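Local coordinates for conserved domain protein (PDB 2I7R), which is of unknown function but belongs to the glyoxalase/bleomycin resistance protein/dioxygenase superfamily and is built as a two-chain assembly, at residues D10-N15 with Q52-P57; H25-K30 with L110-Y115. All blocks are in the same frame, centred on the assembly; numbering follows the deposited sequence.

Contact 1: D10-N15 with Q52-P57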
loop_
_atom_site.group_PDB
_atom_site.type_symbol
_atom_site.label_atom_id
_atom_site.label_comp_id
_atom_site.label_asym_id
_atom_site.label_seq_id
_atom_site.Cartn_x
_atom_site.Cartn_y
_atom_site.Cartn_z
ATOM N N ASP A 10 -2.811 1.254 5.264
ATOM C CA ASP A 10 -4.218 1.458 5.584
ATOM C C ASP A 10 -4.964 1.940 4.348
ATOM O O ASP A 10 -4.472 2.783 3.624
ATOM C CB ASP A 10 -4.419 2.523 6.660
ATOM C CG ASP A 10 -3.645 2.258 7.931
ATOM O OD1 ASP A 10 -3.061 1.171 8.095
ATOM O OD2 ASP A 10 -3.620 3.194 8.760
ATOM N N ILE A 11 -6.175 1.447 4.175
ATOM C CA ILE A 11 -7.113 1.939 3.168
ATOM C C ILE A 11 -8.292 2.566 3.914
ATOM O O ILE A 11 -8.937 1.905 4.750
ATOM C CB ILE A 11 -7.677 0.800 2.237
ATOM C CG1 ILE A 11 -6.575 -0.175 1.766
ATOM C CG2 ILE A 11 -8.516 1.425 1.075
ATOM C CD1 ILE A 11 -5.383 0.508 1.057
ATOM N N ILE A 12 -8.573 3.827 3.602
ATOM C CA ILE A 12 -9.679 4.543 4.243
ATOM C C ILE A 12 -10.941 4.336 3.385
ATOM O O ILE A 12 -10.954 4.661 2.166
ATOM C CB ILE A 12 -9.383 6.038 4.365
ATOM C CG1 ILE A 12 -8.025 6.301 5.000
ATOM C CG2 ILE A 12 -10.506 6.766 5.089
ATOM C CD1 ILE A 12 -7.710 5.389 6.179
ATOM N N VAL A 13 -11.975 3.779 4.018
ATOM C CA VAL A 13 -13.236 3.408 3.357
ATOM C C VAL A 13 -14.431 3.708 4.289
ATOM O O VAL A 13 -14.279 3.677 5.506
ATOM C CB VAL A 13 -13.237 1.913 2.892
ATOM C CG1 VAL A 13 -12.085 1.641 1.905
ATOM C CG2 VAL A 13 -13.182 0.918 4.091
ATOM N N SER A 14 -15.611 3.982 3.735
ATOM C CA SER A 14 -16.780 4.288 4.582
ATOM C C SER A 14 -17.486 3.057 5.147
ATOM O O SER A 14 -18.159 3.142 6.180
ATOM C CB SER A 14 -17.790 5.149 3.830
ATOM O OG SER A 14 -18.279 4.412 2.733
ATOM N N ASN A 15 -17.324 1.910 4.500
ATOM C CA ASN A 15 -18.071 0.730 4.921
ATOM C C ASN A 15 -17.152 -0.456 5.163
ATOM O O ASN A 15 -17.097 -1.411 4.381
ATOM C CB ASN A 15 -19.154 0.393 3.899
ATOM C CG ASN A 15 -20.123 -0.653 4.407
ATOM O OD1 ASN A 15 -19.909 -1.279 5.460
ATOM N ND2 ASN A 15 -21.190 -0.874 3.651
ATOM N N GLN A 52 -12.353 3.388 8.828
ATOM C CA GLN A 52 -13.339 4.406 8.496
ATOM C C GLN A 52 -12.867 5.779 8.997
ATOM O O GLN A 52 -13.078 6.805 8.359
ATOM C CB GLN A 52 -14.694 4.032 9.081
ATOM C CG GLN A 52 -15.843 4.888 8.576
ATOM C CD GLN A 52 -17.070 4.787 9.478
ATOM O OE1 GLN A 52 -17.403 3.703 9.970
ATOM N NE2 GLN A 52 -17.742 5.919 9.707
ATOM N N ASN A 53 -12.203 5.773 10.140
ATOM C CA ASN A 53 -11.694 7.001 10.750
ATOM C C ASN A 53 -10.589 7.642 9.912
ATOM O O ASN A 53 -9.736 6.955 9.336
ATOM C CB ASN A 53 -11.149 6.701 12.171
ATOM C CG ASN A 53 -10.489 7.924 12.835
ATOM O OD1 ASN A 53 -11.152 8.914 13.112
ATOM N ND2 ASN A 53 -9.182 7.845 13.087
ATOM N N HIS A 54 -10.603 8.971 9.874
ATOM C CA HIS A 54 -9.499 9.723 9.307
ATOM C C HIS A 54 -8.490 10.061 10.376
ATOM O O HIS A 54 -8.727 10.925 11.217
ATOM C CB HIS A 54 -10.027 10.940 8.558
ATOM C CG HIS A 54 -10.950 10.563 7.450
ATOM N ND1 HIS A 54 -11.460 11.466 6.554
ATOM C CD2 HIS A 54 -11.449 9.356 7.093
ATOM C CE1 HIS A 54 -12.247 10.838 5.698
ATOM N NE2 HIS A 54 -12.263 9.556 6.012
ATOM N N LEU A 55 -7.374 9.327 10.369
ATOM C CA LEU A 55 -6.309 9.569 11.329
ATOM C C LEU A 55 -5.766 10.984 11.112
ATOM O O LEU A 55 -5.506 11.724 12.056
ATOM C CB LEU A 55 -5.214 8.502 11.215
ATOM C CG LEU A 55 -4.238 8.346 12.384
ATOM C CD1 LEU A 55 -4.967 7.910 13.689
ATOM C CD2 LEU A 55 -3.142 7.364 11.996
ATOM N N VAL A 56 -5.626 11.361 9.851
ATOM C CA VAL A 56 -5.287 12.729 9.496
ATOM C C VAL A 56 -6.297 13.179 8.439
ATOM O O VAL A 56 -7.087 12.356 7.959
ATOM C CB VAL A 56 -3.831 12.883 8.985
ATOM C CG1 VAL A 56 -2.859 12.458 10.049
ATOM C CG2 VAL A 56 -3.619 12.116 7.699
ATOM N N PRO A 57 -6.307 14.487 8.113
ATOM C CA PRO A 57 -7.205 14.970 7.085
ATOM C C PRO A 57 -6.912 14.323 5.707
ATOM O O PRO A 57 -5.817 14.447 5.177
ATOM C CB PRO A 57 -6.937 16.490 7.076
ATOM C CG PRO A 57 -6.361 16.787 8.445
ATOM C CD PRO A 57 -5.515 15.581 8.708
#

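Contact 2: H25-K30 with L110-Y115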
loop_
_atom_site.group_PDB
_atom_site.type_symbol
_atom_site.label_atom_id
_atom_site.label_comp_id
_atom_site.label_asym_id
_atom_site.label_seq_id
_atom_site.Cartn_x
_atom_site.Cartn_y
_atom_site.Cartn_z
ATOM N N HIS A 25 -13.093 -12.971 1.137
ATOM C CA HIS A 25 -13.342 -13.926 0.053
ATOM C C HIS A 25 -12.217 -13.861 -0.973
ATOM O O HIS A 25 -11.706 -14.893 -1.410
ATOM C CB HIS A 25 -14.691 -13.690 -0.625
ATOM C CG HIS A 25 -15.860 -13.956 0.259
ATOM N ND1 HIS A 25 -16.680 -12.955 0.727
ATOM C CD2 HIS A 25 -16.344 -15.111 0.773
ATOM C CE1 HIS A 25 -17.624 -13.481 1.490
ATOM N NE2 HIS A 25 -17.445 -14.789 1.527
ATOM N N ILE A 26 -11.803 -12.650 -1.333
ATOM C CA ILE A 26 -10.731 -12.523 -2.314
ATOM C C ILE A 26 -9.404 -13.118 -1.824
ATOM O O ILE A 26 -8.705 -13.783 -2.581
ATOM C CB ILE A 26 -10.536 -11.080 -2.721
ATOM C CG1 ILE A 26 -11.731 -10.629 -3.567
ATOM C CG2 ILE A 26 -9.178 -10.913 -3.464
ATOM C CD1 ILE A 26 -11.914 -9.160 -3.603
ATOM N N LEU A 27 -9.065 -12.875 -0.563
ATOM C CA LEU A 27 -7.798 -13.297 -0.016
ATOM C C LEU A 27 -7.881 -14.727 0.507
ATOM O O LEU A 27 -6.852 -15.373 0.764
ATOM C CB LEU A 27 -7.393 -12.370 1.124
ATOM C CG LEU A 27 -6.958 -10.938 0.787
ATOM C CD1 LEU A 27 -6.843 -10.120 2.080
ATOM C CD2 LEU A 27 -5.647 -10.956 -0.052
ATOM N N ASP A 28 -9.119 -15.206 0.677
ATOM C CA ASP A 28 -9.386 -16.529 1.214
ATOM C C ASP A 28 -8.795 -16.641 2.621
ATOM O O ASP A 28 -8.276 -17.686 3.002
ATOM C CB ASP A 28 -8.787 -17.608 0.304
ATOM C CG ASP A 28 -9.263 -18.977 0.644
ATOM O OD1 ASP A 28 -10.382 -19.107 1.154
ATOM O OD2 ASP A 28 -8.512 -19.929 0.388
ATOM N N LYS A 29 -8.854 -15.554 3.377
ATOM C CA LYS A 29 -8.536 -15.623 4.811
ATOM C C LYS A 29 -9.326 -14.574 5.537
ATOM O O LYS A 29 -9.646 -13.512 4.963
ATOM C CB LYS A 29 -7.029 -15.475 5.105
ATOM C CG LYS A 29 -6.477 -14.092 4.969
ATOM C CD LYS A 29 -4.959 -14.119 5.094
ATOM C CE LYS A 29 -4.504 -14.355 6.516
ATOM N NZ LYS A 29 -3.058 -14.746 6.512
ATOM N N LYS A 30 -9.655 -14.874 6.791
ATOM C CA LYS A 30 -10.420 -13.948 7.606
ATOM C C LYS A 30 -9.522 -12.819 8.070
ATOM O O LYS A 30 -8.319 -12.985 8.147
ATOM C CB LYS A 30 -11.041 -14.672 8.829
ATOM C CG LYS A 30 -11.958 -15.837 8.475
ATOM C CD LYS A 30 -13.255 -15.352 7.901
ATOM C CE LYS A 30 -14.216 -16.504 7.670
ATOM N NZ LYS A 30 -15.611 -15.960 7.674
ATOM N N LEU A 110 -10.071 -0.973 -5.054
ATOM C CA LEU A 110 -8.743 -1.635 -4.903
ATOM C C LEU A 110 -8.552 -2.610 -6.036
ATOM O O LEU A 110 -9.531 -3.197 -6.484
ATOM C CB LEU A 110 -8.594 -2.414 -3.603
ATOM C CG LEU A 110 -8.749 -1.560 -2.342
ATOM C CD1 LEU A 110 -9.094 -2.410 -1.172
ATOM C CD2 LEU A 110 -7.517 -0.750 -2.150
ATOM N N VAL A 111 -7.299 -2.765 -6.457
ATOM C CA VAL A 111 -6.869 -3.730 -7.468
ATOM C C VAL A 111 -5.759 -4.594 -6.841
ATOM O O VAL A 111 -4.826 -4.094 -6.197
ATOM C CB VAL A 111 -6.313 -3.023 -8.764
ATOM C CG1 VAL A 111 -5.712 -4.055 -9.761
ATOM C CG2 VAL A 111 -7.394 -2.072 -9.455
ATOM N N LEU A 112 -5.877 -5.893 -7.017
ATOM C CA LEU A 112 -4.934 -6.812 -6.385
ATOM C C LEU A 112 -4.234 -7.593 -7.479
ATOM O O LEU A 112 -4.854 -7.936 -8.498
ATOM C CB LEU A 112 -5.625 -7.753 -5.380
ATOM C CG LEU A 112 -6.048 -7.058 -4.057
ATOM C CD1 LEU A 112 -7.342 -6.295 -4.238
ATOM C CD2 LEU A 112 -6.195 -8.065 -2.890
ATOM N N ASP A 113 -2.948 -7.853 -7.263
ATOM C CA ASP A 113 -2.184 -8.746 -8.141
ATOM C C ASP A 113 -1.688 -9.922 -7.324
ATOM O O ASP A 113 -0.983 -9.739 -6.337
ATOM C CB ASP A 113 -1.011 -7.985 -8.771
ATOM C CG ASP A 113 -0.097 -8.868 -9.611
ATOM O OD1 ASP A 113 -0.579 -9.848 -10.198
ATOM O OD2 ASP A 113 1.104 -8.573 -9.685
ATOM N N PHE A 114 -2.111 -11.125 -7.703
ATOM C CA PHE A 114 -1.517 -12.353 -7.182
ATOM C C PHE A 114 -0.437 -12.809 -8.186
ATOM O O PHE A 114 -0.750 -13.124 -9.333
ATOM C CB PHE A 114 -2.598 -13.421 -6.980
ATOM C CG PHE A 114 -3.684 -13.009 -6.008
ATOM C CD1 PHE A 114 -3.566 -13.299 -4.655
ATOM C CD2 PHE A 114 -4.811 -12.319 -6.448
ATOM C CE1 PHE A 114 -4.577 -12.933 -3.750
ATOM C CE2 PHE A 114 -5.834 -11.942 -5.554
ATOM C CZ PHE A 114 -5.719 -12.239 -4.206
ATOM N N TYR A 115 0.826 -12.820 -7.755
ATOM C CA TYR A 115 1.935 -13.050 -8.672
ATOM C C TYR A 115 3.005 -14.005 -8.101
ATOM O O TYR A 115 3.056 -14.239 -6.908
ATOM C CB TYR A 115 2.578 -11.706 -9.127
ATOM C CG TYR A 115 3.555 -11.110 -8.116
ATOM C CD1 TYR A 115 4.932 -11.155 -8.326
ATOM C CD2 TYR A 115 3.085 -10.528 -6.938
ATOM C CE1 TYR A 115 5.821 -10.618 -7.378
ATOM C CE2 TYR A 115 3.942 -9.986 -6.014
ATOM C CZ TYR A 115 5.308 -10.033 -6.234
ATOM O OH TYR A 115 6.127 -9.507 -5.270
#

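Contact 1: D10-N15 with Q52-P57
The backbone oxygen of Val-13 is met by three carbons of Gln-52. The closest is CA: Val-13 O lies 3.2 Å from Gln-52 CA, in a CA-H...O contact with an angle of 151° at the hydrogen. Gln-52 CB is 3.6 Å from Val-13 O, and Gln-52 CG is 3.7 Å from it. CG stands anti to the backbone N of Gln-52 (chi1 -169°), which puts it beside both Val-13 O and Ser-14 O. The chain is extended beyond CG and takes the amide carbon CD to Ser-14 O. Gln-52 CG and CD each come within 3.8 Å of Ser-14 O.

The second half of the contact rests on the side chain of Ile-12. Ile-12 and His-54 cross obliquely. Ile-12 CG2, the branch anti to the backbone N, comes obliquely to the CD2-NE2 bond of His-54, 3.4 Å from both atoms. The other branch, CG1, carries CD1 to 4.1 Å from Asn-53 O. His-54 NE2 has its polar partner in Asn-60 OD1, a hydrogen bond that ties the ring to a later part of the same loop. Asn-53 O in turn accepts from Ser-51 OG.

The contact joins the end of strand 5-12 to the loop that leaves strand 46-51. These strands are parallel neighbours in one mixed sheet, and the backbones of Val-13 and Ser-51 are hydrogen-bonded. The segments stay side by side just past the paired strands, with Ser-14 CA 5.2 Å from Gln-52 CA. Helix 16-27 begins next to Asn-15 and packs Val-19 on Val-13 and Val-16 on Gln-52. Asp-10 and Ile-11 pair antiparallel with a strand of the second subunit, so the sheet continues into that chain.

Contact 2: H25-K30 with L110-Y115
In the glyoxalase fold, which is made of paired beta-alpha-beta-beta-beta modules, Ile-26 and Leu-27 at the C-terminal end of helix 16-27 pack on Leu-112 and Phe-114 of strand 111-116. The contact joins this helix to the sheet of strands 65-70, 111-116, 100-105 and 88-94. It is buried near the centre of the chain. It is a helix-on-sheet contact made by apolar side chains. Leu-112 and Phe-114 are two residues apart in the strand, so both turn toward the helix.

Ile-26 meets Phe-114 at about a right angle. Its CG2 methyl sits at the ring edge, in the ring plane, 3.8 Å from Phe-114 CZ and 4.1 Å from CE2. Leu-27 and Leu-112 also cross at about a right angle, methyl to methyl, with their CD2 atoms 4.1 Å apart. Leu-112 CD2 is shared, since Ile-26 CG2 lies 4.2 Å from it. Leu-27 CD2 also comes obliquely to the Phe-114 ring, 4.3 Å from CE1.

Other elements close in around the four side chains. Leu-81 of helix 74-84 packs on Phe-114, Ile-69 of strand 65-70 packs on Leu-27, and Met-4 of the second subunit also reaches Leu-27.

One polar atom lies at this apolar junction. Ile-26 O is 3.7 Å from Phe-114 CZ, and it accepts a hydrogen bond from Arg-80 NH2.

The centres of contacts 1 and 2 lie about 20 Å apart, yet their segments touch: Ile-11 CG2 packs 4.0 Å from Leu-110 CD2. Strand 5-12 leads into helix 16-27, so the first segments of both contacts follow each other in the chain. Contact 1 lies at the outermost strand of one sheet within this chain, where the sheet runs on into the second subunit. Contact 2 lies on the other sheet, near the centre of the chain. Asp-10 OD2 is hydrogen-bonded to His-68 NE2 of that subunit, while Asp-113 OD2 is hydrogen-bonded to ND1 of His-68 in its own chain. No ligand or metal site is known, so neither contact can be placed relative to one.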